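Local coordinates for protein putative esterase (Bacteroides intestinalis DSM 17393, PDB 5VOL) that hydrolyses ferulic acid esters as a calcium-binding carbohydrate esterase of family 1, probably on arabinoxylan, with an alpha/beta-hydrolase fold, at residues L47-G52 against P58-R63; K107-F112 against G149-D154; G137-G142 against G250-E255. All blocks are in the same frame, centred on the assembly; numbering follows the deposited sequence.

Interaction 1. Residues L47-G52 against P58-R63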
ATOM      1  N   LEU C  47      10.183  17.834 -13.833  1.00 18.09           N
ATOM      2  CA  LEU C  47      10.544  17.620 -12.446  1.00 20.76           C
ATOM      3  C   LEU C  47      12.074  17.646 -12.317  1.00 18.70           C
ATOM      4  O   LEU C  47      12.769  16.837 -12.940  1.00 19.12           O
ATOM      5  CB  LEU C  47       9.999  16.275 -11.927  1.00 20.47           C
ATOM      6  CG  LEU C  47      10.489  15.860 -10.534  1.00 18.05           C
ATOM      7  CD1 LEU C  47       9.958  16.816  -9.479  1.00 15.51           C
ATOM      8  CD2 LEU C  47      10.059  14.414 -10.210  1.00 17.25           C
ATOM      9  N   TYR C  48      12.590  18.568 -11.509  1.00 19.55           N
ATOM     10  CA  TYR C  48      14.005  18.537 -11.146  1.00 18.31           C
ATOM     11  C   TYR C  48      14.159  17.592  -9.961  1.00 18.35           C
ATOM     12  O   TYR C  48      13.557  17.783  -8.915  1.00 20.28           O
ATOM     13  CB  TYR C  48      14.525  19.955 -10.847  1.00 23.63           C
ATOM     14  CG  TYR C  48      14.502  20.788 -12.108  1.00 22.31           C
ATOM     15  CD1 TYR C  48      15.564  20.735 -13.010  1.00 23.85           C
ATOM     16  CD2 TYR C  48      13.396  21.570 -12.434  1.00 21.65           C
ATOM     17  CE1 TYR C  48      15.534  21.458 -14.194  1.00 25.70           C
ATOM     18  CE2 TYR C  48      13.357  22.290 -13.612  1.00 22.86           C
ATOM     19  CZ  TYR C  48      14.432  22.238 -14.483  1.00 26.85           C
ATOM     20  OH  TYR C  48      14.395  22.945 -15.663  1.00 27.07           O
ATOM     21  N   LEU C  49      14.937  16.541 -10.146  1.00 17.75           N
ATOM     22  CA  LEU C  49      15.062  15.517  -9.116  1.00 20.20           C
ATOM     23  C   LEU C  49      16.522  15.419  -8.639  1.00 17.47           C
ATOM     24  O   LEU C  49      17.377  14.890  -9.341  1.00 17.92           O
ATOM     25  CB  LEU C  49      14.573  14.176  -9.659  1.00 19.03           C
ATOM     26  CG  LEU C  49      14.544  12.955  -8.731  1.00 20.31           C
ATOM     27  CD1 LEU C  49      13.615  13.207  -7.551  1.00 18.16           C
ATOM     28  CD2 LEU C  49      14.055  11.754  -9.522  1.00 16.54           C
ATOM     29  N   LEU C  50      16.772  15.889  -7.427  1.00 18.05           N
ATOM     30  CA  LEU C  50      18.137  16.132  -6.945  1.00 20.93           C
ATOM     31  C   LEU C  50      18.713  14.990  -6.101  1.00 23.73           C
ATOM     32  O   LEU C  50      17.994  14.370  -5.295  1.00 20.49           O
ATOM     33  CB  LEU C  50      18.162  17.435  -6.130  1.00 18.50           C
ATOM     34  CG  LEU C  50      17.520  18.673  -6.767  1.00 21.21           C
ATOM     35  CD1 LEU C  50      17.685  19.902  -5.860  1.00 18.23           C
ATOM     36  CD2 LEU C  50      18.079  18.969  -8.173  1.00 19.56           C
ATOM     37  N   HIS C  51      20.012  14.722  -6.279  1.00 20.67           N
ATOM     38  CA  HIS C  51      20.679  13.651  -5.530  1.00 21.98           C
ATOM     39  C   HIS C  51      21.209  14.130  -4.185  1.00 21.82           C
ATOM     40  O   HIS C  51      21.157  15.320  -3.874  1.00 22.16           O
ATOM     41  CB  HIS C  51      21.827  13.039  -6.340  1.00 19.77           C
ATOM     42  CG  HIS C  51      22.951  13.987  -6.617  1.00 21.98           C
ATOM     43  ND1 HIS C  51      23.809  14.438  -5.633  1.00 21.65           N
ATOM     44  CD2 HIS C  51      23.368  14.569  -7.769  1.00 19.76           C
ATOM     45  CE1 HIS C  51      24.696  15.259  -6.165  1.00 23.75           C
ATOM     46  NE2 HIS C  51      24.458  15.349  -7.462  1.00 22.57           N
ATOM     47  N   GLY C  52      21.718  13.189  -3.393  1.00 20.90           N
ATOM     48  CA  GLY C  52      22.205  13.491  -2.059  1.00 20.55           C
ATOM     49  C   GLY C  52      23.701  13.763  -2.035  1.00 22.97           C
ATOM     50  O   GLY C  52      24.370  13.675  -3.064  1.00 21.45           O
ATOM     51  N   PRO C  58      23.853  10.322 -11.994  1.00 24.02           N
ATOM     52  CA  PRO C  58      23.206   9.116 -12.533  1.00 21.19           C
ATOM     53  C   PRO C  58      22.450   8.258 -11.515  1.00 25.22           C
ATOM     54  O   PRO C  58      21.841   7.272 -11.925  1.00 23.35           O
ATOM     55  CB  PRO C  58      24.378   8.295 -13.092  1.00 23.68           C
ATOM     56  CG  PRO C  58      25.594   9.225 -13.053  1.00 26.06           C
ATOM     57  CD  PRO C  58      25.315  10.167 -11.925  1.00 25.07           C
ATOM     58  N   VAL C  59      22.491   8.606 -10.233  1.00 21.13           N
ATOM     59  CA  VAL C  59      22.001   7.693  -9.207  1.00 20.03           C
ATOM     60  C   VAL C  59      20.468   7.494  -9.273  1.00 23.40           C
ATOM     61  O   VAL C  59      19.985   6.387  -9.046  1.00 23.68           O
ATOM     62  CB  VAL C  59      22.407   8.168  -7.795  1.00 23.01           C
ATOM     63  CG1 VAL C  59      21.692   9.446  -7.412  1.00 24.19           C
ATOM     64  CG2 VAL C  59      22.145   7.072  -6.773  1.00 24.69           C
ATOM     65  N   TRP C  60      19.714   8.543  -9.595  1.00 23.07           N
ATOM     66  CA  TRP C  60      18.255   8.430  -9.663  1.00 21.97           C
ATOM     67  C   TRP C  60      17.828   7.463 -10.773  1.00 21.59           C
ATOM     68  O   TRP C  60      16.866   6.714 -10.609  1.00 23.94           O
ATOM     69  CB  TRP C  60      17.608   9.813  -9.851  1.00 19.26           C
ATOM     70  CG  TRP C  60      17.229  10.453  -8.538  1.00 18.78           C
ATOM     71  CD1 TRP C  60      17.785  11.559  -7.970  1.00 19.04           C
ATOM     72  CD2 TRP C  60      16.233   9.983  -7.610  1.00 20.09           C
ATOM     73  NE1 TRP C  60      17.186  11.822  -6.757  1.00 18.44           N
ATOM     74  CE2 TRP C  60      16.234  10.863  -6.513  1.00 20.20           C
ATOM     75  CE3 TRP C  60      15.345   8.896  -7.606  1.00 20.48           C
ATOM     76  CZ2 TRP C  60      15.371  10.701  -5.425  1.00 18.32           C
ATOM     77  CZ3 TRP C  60      14.484   8.736  -6.526  1.00 18.37           C
ATOM     78  CH2 TRP C  60      14.505   9.633  -5.451  1.00 17.36           C
ATOM     79  N   ALA C  61      18.553   7.444 -11.886  1.00 20.44           N
ATOM     80  CA  ALA C  61      18.260   6.479 -12.933  1.00 21.79           C
ATOM     81  C   ALA C  61      18.778   5.079 -12.580  1.00 25.47           C
ATOM     82  O   ALA C  61      18.089   4.087 -12.790  1.00 25.15           O
ATOM     83  CB  ALA C  61      18.845   6.937 -14.270  1.00 22.01           C
ATOM     84  N   GLU C  62      19.983   4.994 -12.031  1.00 22.45           N
ATOM     85  CA  GLU C  62      20.627   3.696 -11.831  1.00 22.20           C
ATOM     86  C   GLU C  62      20.126   2.946 -10.605  1.00 20.59           C
ATOM     87  O   GLU C  62      19.965   1.736 -10.651  1.00 25.80           O
ATOM     88  CB  GLU C  62      22.151   3.873 -11.737  1.00 20.38           C
ATOM     89  CG  GLU C  62      22.705   4.575 -12.948  1.00 31.23           C
ATOM     90  CD  GLU C  62      24.218   4.508 -13.038  1.00 38.73           C
ATOM     91  OE1 GLU C  62      24.866   4.190 -12.021  1.00 37.94           O
ATOM     92  OE2 GLU C  62      24.746   4.785 -14.135  1.00 42.28           O
ATOM     93  N   ARG C  63      19.894   3.650  -9.505  1.00 21.23           N
ATOM     94  CA  ARG C  63      19.425   2.999  -8.285  1.00 22.80           C
ATOM     95  C   ARG C  63      17.960   3.367  -7.983  1.00 23.72           C
ATOM     96  O   ARG C  63      17.236   2.594  -7.356  1.00 21.07           O
ATOM     97  CB  ARG C  63      20.329   3.361  -7.095  1.00 20.89           C
ATOM     98  CG  ARG C  63      19.891   2.736  -5.748  1.00 21.93           C
ATOM     99  CD  ARG C  63      19.896   1.193  -5.789  1.00 21.25           C
ATOM    100  NE  ARG C  63      19.357   0.565  -4.573  1.00 19.53           N
ATOM    101  CZ  ARG C  63      18.062   0.320  -4.342  1.00 21.00           C
ATOM    102  NH1 ARG C  63      17.136   0.656  -5.229  1.00 17.90           N
ATOM    103  NH2 ARG C  63      17.688  -0.275  -3.213  1.00 20.44           N
TER

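Interaction 2. Residues K107-F112 against G149-D154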
ATOM      1  N   LYS C 107      29.132  29.040  -7.289  1.00 22.19           N
ATOM      2  CA  LYS C 107      27.825  29.652  -7.247  1.00 24.22           C
ATOM      3  C   LYS C 107      26.839  28.718  -7.959  1.00 23.53           C
ATOM      4  O   LYS C 107      26.406  28.989  -9.078  1.00 20.52           O
ATOM      5  CB  LYS C 107      27.868  31.042  -7.894  1.00 23.38           C
ATOM      6  CG  LYS C 107      28.964  31.946  -7.309  1.00 29.20           C
ATOM      7  CD  LYS C 107      28.662  33.428  -7.495  1.00 30.54           C
ATOM      8  CE  LYS C 107      28.405  33.751  -8.930  1.00 35.78           C
ATOM      9  NZ  LYS C 107      27.630  35.022  -9.102  1.00 40.06           N
ATOM     10  N   TYR C 108      26.523  27.600  -7.313  1.00 24.88           N
ATOM     11  CA  TYR C 108      25.763  26.547  -7.981  1.00 23.96           C
ATOM     12  C   TYR C 108      24.345  27.000  -8.290  1.00 20.54           C
ATOM     13  O   TYR C 108      23.799  26.681  -9.345  1.00 24.83           O
ATOM     14  CB  TYR C 108      25.745  25.261  -7.138  1.00 26.17           C
ATOM     15  CG  TYR C 108      25.280  24.057  -7.928  1.00 22.66           C
ATOM     16  CD1 TYR C 108      26.178  23.286  -8.649  1.00 20.56           C
ATOM     17  CD2 TYR C 108      23.930  23.716  -7.981  1.00 21.38           C
ATOM     18  CE1 TYR C 108      25.754  22.189  -9.378  1.00 22.86           C
ATOM     19  CE2 TYR C 108      23.496  22.626  -8.713  1.00 21.00           C
ATOM     20  CZ  TYR C 108      24.408  21.865  -9.406  1.00 23.19           C
ATOM     21  OH  TYR C 108      23.981  20.779 -10.135  1.00 23.02           O
ATOM     22  N   GLU C 109      23.743  27.759  -7.389  1.00 21.49           N
ATOM     23  CA  GLU C 109      22.370  28.192  -7.611  1.00 22.16           C
ATOM     24  C   GLU C 109      22.301  29.124  -8.823  1.00 28.53           C
ATOM     25  O   GLU C 109      21.370  29.056  -9.645  1.00 24.48           O
ATOM     26  CB  GLU C 109      21.815  28.876  -6.362  1.00 26.98           C
ATOM     27  CG  GLU C 109      20.308  29.170  -6.410  1.00 24.94           C
ATOM     28  CD  GLU C 109      19.738  29.506  -5.044  1.00 26.73           C
ATOM     29  OE1 GLU C 109      20.241  28.949  -4.050  1.00 26.42           O
ATOM     30  OE2 GLU C 109      18.794  30.328  -4.954  1.00 28.06           O
ATOM     31  N   THR C 110      23.301  29.994  -8.952  1.00 24.67           N
ATOM     32  CA  THR C 110      23.332  30.905 -10.082  1.00 23.29           C
ATOM     33  C   THR C 110      23.492  30.098 -11.363  1.00 22.17           C
ATOM     34  O   THR C 110      22.877  30.410 -12.382  1.00 23.37           O
ATOM     35  CB  THR C 110      24.489  31.948  -9.952  1.00 25.78           C
ATOM     36  OG1 THR C 110      24.250  32.777  -8.810  1.00 25.42           O
ATOM     37  CG2 THR C 110      24.567  32.811 -11.191  1.00 23.82           C
ATOM     38  N   PHE C 111      24.304  29.043 -11.302  1.00 21.90           N
ATOM     39  CA  PHE C 111      24.431  28.124 -12.431  1.00 23.80           C
ATOM     40  C   PHE C 111      23.069  27.477 -12.740  1.00 26.52           C
ATOM     41  O   PHE C 111      22.663  27.368 -13.898  1.00 25.59           O
ATOM     42  CB  PHE C 111      25.471  27.036 -12.141  1.00 22.31           C
ATOM     43  CG  PHE C 111      25.193  25.723 -12.843  1.00 25.21           C
ATOM     44  CD1 PHE C 111      25.378  25.598 -14.208  1.00 25.75           C
ATOM     45  CD2 PHE C 111      24.733  24.625 -12.128  1.00 22.79           C
ATOM     46  CE1 PHE C 111      25.120  24.403 -14.852  1.00 26.88           C
ATOM     47  CE2 PHE C 111      24.490  23.423 -12.753  1.00 23.43           C
ATOM     48  CZ  PHE C 111      24.667  23.307 -14.119  1.00 28.69           C
ATOM     49  N   PHE C 112      22.382  27.037 -11.692  1.00 26.40           N
ATOM     50  CA  PHE C 112      21.113  26.318 -11.865  1.00 25.98           C
ATOM     51  C   PHE C 112      20.083  27.189 -12.593  1.00 22.06           C
ATOM     52  O   PHE C 112      19.501  26.781 -13.597  1.00 26.79           O
ATOM     53  CB  PHE C 112      20.561  25.870 -10.510  1.00 25.22           C
ATOM     54  CG  PHE C 112      19.307  25.042 -10.621  1.00 27.08           C
ATOM     55  CD1 PHE C 112      18.063  25.654 -10.668  1.00 25.46           C
ATOM     56  CD2 PHE C 112      19.382  23.661 -10.708  1.00 26.44           C
ATOM     57  CE1 PHE C 112      16.890  24.890 -10.781  1.00 28.23           C
ATOM     58  CE2 PHE C 112      18.224  22.884 -10.827  1.00 29.40           C
ATOM     59  CZ  PHE C 112      16.978  23.502 -10.866  1.00 28.29           C
ATOM     60  N   GLY C 149      12.330  25.985  -3.370  1.00 24.51           N
ATOM     61  CA  GLY C 149      10.899  26.231  -3.413  1.00 23.59           C
ATOM     62  C   GLY C 149      10.539  27.399  -2.516  1.00 23.46           C
ATOM     63  O   GLY C 149       9.633  28.171  -2.815  1.00 26.73           O
ATOM     64  N   GLN C 150      11.271  27.536  -1.418  1.00 23.84           N
ATOM     65  CA  GLN C 150      11.036  28.606  -0.466  1.00 23.29           C
ATOM     66  C   GLN C 150      11.443  29.974  -1.044  1.00 29.47           C
ATOM     67  O   GLN C 150      10.709  30.961  -0.914  1.00 28.26           O
ATOM     68  CB  GLN C 150      11.796  28.322   0.830  1.00 27.65           C
ATOM     69  CG  GLN C 150      11.198  27.204   1.697  1.00 24.99           C
ATOM     70  CD  GLN C 150      12.022  26.944   2.949  1.00 26.70           C
ATOM     71  OE1 GLN C 150      13.248  27.062   2.923  1.00 25.27           O
ATOM     72  NE2 GLN C 150      11.352  26.602   4.055  1.00 23.93           N
ATOM     73  N   ARG C 151      12.604  30.035  -1.690  1.00 24.25           N
ATOM     74  CA  ARG C 151      13.116  31.320  -2.168  1.00 26.72           C
ATOM     75  C   ARG C 151      12.761  31.572  -3.639  1.00 30.18           C
ATOM     76  O   ARG C 151      12.911  32.687  -4.134  1.00 30.47           O
ATOM     77  CB  ARG C 151      14.643  31.408  -1.943  1.00 25.89           C
ATOM     78  CG  ARG C 151      15.029  31.690  -0.484  1.00 28.43           C
ATOM     79  CD  ARG C 151      16.547  31.856  -0.239  1.00 24.44           C
ATOM     80  NE  ARG C 151      17.278  30.620  -0.486  1.00 26.38           N
ATOM     81  CZ  ARG C 151      17.908  30.351  -1.624  1.00 27.84           C
ATOM     82  NH1 ARG C 151      17.918  31.248  -2.598  1.00 25.13           N
ATOM     83  NH2 ARG C 151      18.545  29.192  -1.782  1.00 28.66           N
ATOM     84  N   HIS C 152      12.266  30.550  -4.335  1.00 25.41           N
ATOM     85  CA  HIS C 152      11.854  30.714  -5.727  1.00 25.52           C
ATOM     86  C   HIS C 152      10.438  30.203  -5.975  1.00 26.86           C
ATOM     87  O   HIS C 152      10.190  29.486  -6.949  1.00 27.09           O
ATOM     88  CB  HIS C 152      12.819  30.004  -6.664  1.00 26.17           C
ATOM     89  CG  HIS C 152      14.218  30.530  -6.587  1.00 28.99           C
ATOM     90  ND1 HIS C 152      14.640  31.624  -7.313  1.00 26.73           N
ATOM     91  CD2 HIS C 152      15.286  30.125  -5.861  1.00 28.51           C
ATOM     92  CE1 HIS C 152      15.912  31.864  -7.043  1.00 30.31           C
ATOM     93  NE2 HIS C 152      16.331  30.971  -6.167  1.00 29.62           N
ATOM     94  N   SER C 153       9.517  30.602  -5.106  1.00 28.10           N
ATOM     95  CA  SER C 153       8.130  30.153  -5.199  1.00 29.68           C
ATOM     96  C   SER C 153       7.478  30.572  -6.523  1.00 33.43           C
ATOM     97  O   SER C 153       6.483  29.973  -6.948  1.00 33.46           O
ATOM     98  CB  SER C 153       7.332  30.681  -4.015  1.00 28.86           C
ATOM     99  OG  SER C 153       7.295  32.094  -4.006  1.00 35.71           O
ATOM    100  N   ASP C 154       8.047  31.566  -7.202  1.00 29.52           N
ATOM    101  CA  ASP C 154       7.522  31.956  -8.511  1.00 29.16           C
ATOM    102  C   ASP C 154       7.976  30.993  -9.605  1.00 30.65           C
ATOM    103  O   ASP C 154       7.547  31.098 -10.754  1.00 30.20           O
ATOM    104  CB  ASP C 154       7.923  33.402  -8.870  1.00 31.00           C
ATOM    105  CG  ASP C 154       9.437  33.604  -8.959  1.00 36.77           C
ATOM    106  OD1 ASP C 154      10.207  32.879  -8.290  1.00 34.14           O
ATOM    107  OD2 ASP C 154       9.863  34.522  -9.697  1.00 47.06           O
TER

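Interaction 3. Residues G137-G142 against G250-E255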
ATOM      1  N   GLY C 137      13.943  16.014  -4.071  1.00 22.58           N
ATOM      2  CA  GLY C 137      15.268  15.444  -3.913  1.00 19.52           C
ATOM      3  C   GLY C 137      15.398  14.711  -2.603  1.00 21.60           C
ATOM      4  O   GLY C 137      14.538  14.860  -1.732  1.00 19.70           O
ATOM      5  N   LEU C 138      16.482  13.942  -2.458  1.00 17.93           N
ATOM      6  CA  LEU C 138      16.767  13.232  -1.219  1.00 20.42           C
ATOM      7  C   LEU C 138      17.943  13.845  -0.460  1.00 22.65           C
ATOM      8  O   LEU C 138      18.894  14.357  -1.064  1.00 19.57           O
ATOM      9  CB  LEU C 138      17.047  11.748  -1.500  1.00 20.95           C
ATOM     10  CG  LEU C 138      18.376  11.491  -2.222  1.00 25.17           C
ATOM     11  CD1 LEU C 138      19.452  10.980  -1.257  1.00 22.31           C
ATOM     12  CD2 LEU C 138      18.193  10.527  -3.372  1.00 23.66           C
ATOM     13  N   SER C 139      17.859  13.797   0.869  1.00 22.91           N
ATOM     14  CA  SER C 139      18.936  14.258   1.747  1.00 22.02           C
ATOM     15  C   SER C 139      19.349  15.697   1.458  1.00 22.52           C
ATOM     16  O   SER C 139      18.542  16.617   1.585  1.00 20.60           O
ATOM     17  CB  SER C 139      20.144  13.336   1.621  1.00 23.61           C
ATOM     18  OG  SER C 139      20.887  13.322   2.820  1.00 24.42           O
ATOM     19  N   MET C 140      20.622  15.890   1.100  1.00 21.61           N
ATOM     20  CA  MET C 140      21.098  17.198   0.665  1.00 21.19           C
ATOM     21  C   MET C 140      20.201  17.747  -0.436  1.00 20.93           C
ATOM     22  O   MET C 140      19.851  18.927  -0.432  1.00 22.38           O
ATOM     23  CB  MET C 140      22.549  17.117   0.166  1.00 17.81           C
ATOM     24  CG  MET C 140      23.164  18.439  -0.285  1.00 20.89           C
ATOM     25  SD  MET C 140      24.903  18.245  -0.789  1.00 23.03           S
ATOM     26  CE  MET C 140      24.749  17.591  -2.448  1.00 22.29           C
ATOM     27  N   GLY C 141      19.848  16.884  -1.385  1.00 22.23           N
ATOM     28  CA  GLY C 141      18.939  17.245  -2.464  1.00 20.19           C
ATOM     29  C   GLY C 141      17.525  17.597  -2.011  1.00 21.76           C
ATOM     30  O   GLY C 141      16.844  18.385  -2.667  1.00 23.40           O
ATOM     31  N   GLY C 142      17.088  17.017  -0.896  1.00 22.31           N
ATOM     32  CA  GLY C 142      15.809  17.354  -0.291  1.00 21.20           C
ATOM     33  C   GLY C 142      15.834  18.744   0.319  1.00 26.24           C
ATOM     34  O   GLY C 142      14.846  19.473   0.267  1.00 23.24           O
ATOM     35  N   GLY C 250      11.615   2.933   7.770  1.00 22.33           N
ATOM     36  CA  GLY C 250      12.901   2.912   7.105  1.00 21.56           C
ATOM     37  C   GLY C 250      13.875   3.999   7.509  1.00 22.23           C
ATOM     38  O   GLY C 250      13.579   4.860   8.329  1.00 20.21           O
ATOM     39  N   GLY C 251      15.051   3.965   6.896  1.00 23.24           N
ATOM     40  CA  GLY C 251      16.078   4.940   7.198  1.00 24.59           C
ATOM     41  C   GLY C 251      16.575   5.701   5.986  1.00 23.92           C
ATOM     42  O   GLY C 251      15.856   5.896   5.005  1.00 21.88           O
ATOM     43  N   HIS C 252      17.827   6.139   6.074  1.00 23.73           N
ATOM     44  CA  HIS C 252      18.437   6.994   5.071  1.00 22.52           C
ATOM     45  C   HIS C 252      18.964   6.090   3.976  1.00 23.37           C
ATOM     46  O   HIS C 252      20.173   5.909   3.853  1.00 20.49           O
ATOM     47  CB  HIS C 252      19.580   7.827   5.692  1.00 23.34           C
ATOM     48  CG  HIS C 252      19.754   9.185   5.089  1.00 22.54           C
ATOM     49  ND1 HIS C 252      18.804  10.175   5.199  1.00 21.08           N
ATOM     50  CD2 HIS C 252      20.787   9.730   4.396  1.00 21.58           C
ATOM     51  CE1 HIS C 252      19.230  11.264   4.582  1.00 23.22           C
ATOM     52  NE2 HIS C 252      20.438  11.019   4.098  1.00 21.13           N
ATOM     53  N   ASP C 253      18.071   5.514   3.175  1.00 19.90           N
ATOM     54  CA  ASP C 253      18.508   4.499   2.224  1.00 20.31           C
ATOM     55  C   ASP C 253      17.703   4.514   0.932  1.00 19.99           C
ATOM     56  O   ASP C 253      16.642   5.144   0.853  1.00 20.25           O
ATOM     57  CB  ASP C 253      18.447   3.109   2.875  1.00 20.64           C
ATOM     58  CG  ASP C 253      17.046   2.750   3.350  1.00 23.56           C
ATOM     59  OD1 ASP C 253      16.145   2.659   2.495  1.00 22.58           O
ATOM     60  OD2 ASP C 253      16.842   2.562   4.572  1.00 24.96           O
ATOM     61  N   TRP C 254      18.213   3.817  -0.079  1.00 18.68           N
ATOM     62  CA  TRP C 254      17.622   3.891  -1.410  1.00 20.62           C
ATOM     63  C   TRP C 254      16.308   3.130  -1.551  1.00 21.47           C
ATOM     64  O   TRP C 254      15.522   3.425  -2.456  1.00 21.53           O
ATOM     65  CB  TRP C 254      18.634   3.427  -2.467  1.00 19.79           C
ATOM     66  CG  TRP C 254      19.358   4.633  -2.964  1.00 24.15           C
ATOM     67  CD1 TRP C 254      20.586   5.082  -2.561  1.00 25.01           C
ATOM     68  CD2 TRP C 254      18.856   5.611  -3.893  1.00 23.24           C
ATOM     69  NE1 TRP C 254      20.892   6.262  -3.204  1.00 24.74           N
ATOM     70  CE2 TRP C 254      19.844   6.607  -4.023  1.00 26.41           C
ATOM     71  CE3 TRP C 254      17.670   5.727  -4.639  1.00 21.53           C
ATOM     72  CZ2 TRP C 254      19.689   7.708  -4.872  1.00 24.81           C
ATOM     73  CZ3 TRP C 254      17.514   6.818  -5.483  1.00 21.30           C
ATOM     74  CH2 TRP C 254      18.524   7.799  -5.591  1.00 24.27           C
ATOM     75  N   GLU C 255      16.024   2.188  -0.659  1.00 19.18           N
ATOM     76  CA  GLU C 255      14.683   1.606  -0.693  1.00 20.54           C
ATOM     77  C   GLU C 255      13.672   2.678  -0.319  1.00 20.64           C
ATOM     78  O   GLU C 255      12.573   2.716  -0.864  1.00 20.86           O
ATOM     79  CB  GLU C 255      14.552   0.396   0.241  1.00 22.35           C
ATOM     80  CG  GLU C 255      15.113  -0.892  -0.342  1.00 22.06           C
ATOM     81  CD  GLU C 255      14.435  -1.310  -1.638  1.00 24.87           C
ATOM     82  OE1 GLU C 255      13.239  -1.704  -1.614  1.00 22.44           O
ATOM     83  OE2 GLU C 255      15.094  -1.241  -2.704  1.00 24.87           O
TER

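Interaction 1. Residues L47-G52 against P58-R63
Leu49 sets its branch point over one face of the Trp60 indole, the two side chains crossing at about a right angle: its CG sits 3.4 Å from the centroid of the five-membered ring, only 5° off the ring normal, a CH-pi contact. The two methyls spread over the same face, CD2 at 3.4 Å from Trp60 CD2 and CD1 near the CE2 and CZ2 atoms. With CG anti to the backbone N (chi1 -177°), Leu49 carries its branch point out from strand 46-50 onto the ring. At the ring's edge Trp60 NE1 donates to Leu50 O over 3.0 Å, nearly straight at 167°; the oxygen lies in the indole plane, but the N-H reaches it from well above the carbonyl plane. Farther along, His51 CB rests on Val59 CG1 at 3.8 Å. The short helix 59-62 is thereby laid against the C-terminal end of a central strand of the alpha/beta-hydrolase sheet, and Trp60 also meets Trp254 edge-to-face and touches Leu138. Face and edge thus do different work: the apolar face is filled by leucine, while the one polar atom of this buried indole is satisfied by a backbone carbonyl, which together fix the ring's tilt and its rotation.

Interaction 2. Residues K107-F112 against G149-D154
Glu109, in the first turn of helix 108-123, meets Arg151 and His152 at the C-terminal end of helix 140-151 in a bidentate salt bridge joined by a His-carboxylate hydrogen bond, joining two helices of the alpha/beta-hydrolase fold. Arg151 grips end-on: NH2 donates to Glu109 OE1 at 2.8 Å and NH1 to Glu109 OE2 at 2.7 Å. Both oxygens are met on their syn sides, and the carboxylate and guanidinium planes are 28° apart, nearly coplanar. His152 approaches Glu109 from the opposite direction, its ring turned 70° from the carboxylate plane, and NE2 donates to OE2 on the anti side, somewhat out of the carboxylate plane. OE2 therefore takes two donors and OE1 one from the other segment, which holds the carboxylate against rotation and would be expected to favour its ionised form.

The torsions explain the reach. Glu109 has CG anti to the backbone N and an extended chain beyond, which lets it reach across although the nearest CA atoms, those of Glu109 and His152, are 11.0 Å apart. Arg151 instead bends at chi3, which brings the NH1/NH2 edge of its guanidinium to the carboxylate. His152, the first residue past helix 140-151 to leave helical backbone angles, presents its imidazole from the end of that helix.

In the second shell, Asn147 OD1 accepts from Arg151 NH2, giving that nitrogen a second partner, and the His152 ring stacks with Tyr113. Phe101 packs against both Glu109 and Arg151, and Tyr148 also touches Glu109. A bound isopropyl alcohol, probably from the crystallisation liquor, lies about 4 Å from the Glu109 side chain. The bond from His152 NE2 to Glu109 OE2 measures 2.8 Å, with the oxygen 3° out of the imidazole plane.

Interaction 3. Residues G137-G142 against G250-E255
The His252 imidazole receives Ser139 OG at its edge, in the ring plane, with NE2 2.7 Å from OG in a hydrogen bond; Phe224 and Trp257 each meet this ring edge-to-face. The Trp254 indole is approached obliquely by Leu138, whose CD2 lies 3.5 Å from both CZ2 and CH2, the two side chains crossing at about a right angle. Ser139 has OG anti to the backbone N (chi1 -152°), which turns the hydroxyl toward the histidine. Its backbone is strained (phi 55°, psi -120°), and Gly137, Ser139 and Gly141 fit the GxSxG nucleophile elbow of alpha/beta hydrolases. On the far side of the imidazole, ND1 bonds to Asp223 OD2, geometry consistent with a Ser-His-Asp catalytic triad. With an alanine at this position, Ser139 OG and Asp223 OD2 would probably both lose the imidazole that bonds to each of them. A CB on Gly137 would clash with Gly141 O, and one on Gly141 with Leu138 O, which suits glycines to this tight turn. Trp254 NE1 is bonded to Glu55 OE2. The elbow joins strand 133-138 to helix 140-151, while His252 lies on the loop ahead of helix 254-271; that loop also runs by the calcium ligand Asp249, and Trp254 packs back onto helix 59-62.

From the N terminus, interaction 1 closes first, a short loop from strand 46-50 to helix 59-62, complete before the others open. Interaction 2 follows, bringing helix 108-123 to the end of helix 140-151. Interaction 3 opens within that span, at 137-142, and closes only at 250-255, so interactions 2 and 3 cross; both use helix 140-151 but do not touch. Interactions 1 and 3 share the central sheet through neighbouring strands 46-50 and 133-138, and Arg63 forms a salt bridge with Glu255. Tyr48 packs on Phe112, linking interactions 1 and 2. Together they tie the sheet to helices 59-62, 108-123, 140-151 and 254-271.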